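Glucose-6-phosphate isomerase (PDB 6OTU) catalyses the reversible isomerisation of glucose 6-phosphate to fructose 6-phosphate, linking the aldose and ketose forms of the sugar in glycolysis and gluconeogenesis. Local coordinates at the interface of chains A and B. Residues are numbered along the deposited sequence; one frame, centred on the assembly and turned at random. Chains: chain A/B, Glucose-6-phosphate isomerase.

The interface of chains A and B. Residues chain A 193, 196, 224; chain B 413-414.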
# COMPACT_ATOMS: atom_id res chain seq x y z
N ALA A 193 -8.37 1.99 20.73
CA ALA A 193 -7.84 1.26 21.87
C ALA A 193 -6.32 1.17 21.83
O ALA A 193 -5.65 1.35 22.86
CB ALA A 193 -8.48 -0.12 21.93
N LEU A 196 -5.06 4.60 23.02
CA LEU A 196 -5.30 4.84 24.44
C LEU A 196 -4.40 3.97 25.31
O LEU A 196 -4.00 4.39 26.40
CB LEU A 196 -6.77 4.59 24.76
CG LEU A 196 -7.79 5.62 24.26
CD1 LEU A 196 -9.16 4.99 24.09
CD2 LEU A 196 -7.85 6.80 25.20
N LEU A 224 -15.38 8.49 22.09
CA LEU A 224 -14.59 7.49 22.80
C LEU A 224 -13.50 8.13 23.65
O LEU A 224 -13.20 7.67 24.76
CB LEU A 224 -13.96 6.50 21.82
CG LEU A 224 -14.67 5.17 21.60
CD1 LEU A 224 -13.85 4.33 20.66
CD2 LEU A 224 -14.91 4.44 22.91
N LEU B 413 -12.50 -2.69 23.69
CA LEU B 413 -12.98 -1.33 23.91
C LEU B 413 -14.00 -0.96 22.83
O LEU B 413 -13.70 -1.03 21.63
CB LEU B 413 -11.85 -0.30 23.92
CG LEU B 413 -12.46 1.12 23.96
CD1 LEU B 413 -13.02 1.43 25.34
CD2 LEU B 413 -11.50 2.22 23.54
N ASP B 414 -15.19 -0.58 23.26
CA ASP B 414 -16.26 -0.24 22.33
C ASP B 414 -17.29 0.60 23.07
O ASP B 414 -17.18 0.83 24.27
CB ASP B 414 -16.88 -1.51 21.71
CG ASP B 414 -17.41 -1.27 20.29
OD1 ASP B 414 -17.74 -0.11 19.97
OD2 ASP B 414 -17.51 -2.24 19.51
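One delta-methyl of B:Leu413, CD2, is met by groups from two helices of chain A, carbon against carbon. The shortest approach is to A:Leu196, at the C-terminal end of helix 189-196, whose CD1 lies 3.7 Å from CD2 of B:Leu413. Here the two side chains cross at about a right angle, and one methyl from each makes the contact. A:Leu196 swings its CG beside the backbone N and opposite the carbonyl carbon (chi1 -72°), and the second torsion (155°) then turns CD1 toward B:Leu413.

A:Leu224, on helix 216-231, comes from another direction: its CD2 points tip to tip at the same B:Leu413 methyl, 4.1 Å away. One helical turn before A:Leu196, A:Ala193 contributes only a methyl. Its CB packs 3.9 Å from CB of B:Leu413, so the small residue lets the root of the leucine come close to the helix surface while the longer leucines of chain A reach its end.

B:Leu413 itself sits in a loop and extends its CG opposite the backbone N (chi1 172°), directing the branched end between the two helices. A leucine suits this place because it is long enough for one methyl, CD2, to meet both A:Leu196 and A:Leu224 while CB meets A:Ala193. Next to it, B:Asp414 is peripheral: its carbonyl O is 4.5 Å from CD2 of A:Leu224, and its carboxylate points away from the leucine cluster.

The centre of the contact lies about 26 Å from the active-site residue A:Glu355. Lodging a loop leucine of one chain against two helices of the other, and repeated by the two-fold with the chains exchanged, it probably helps hold together the dimer typical of phosphoglucose isomerases.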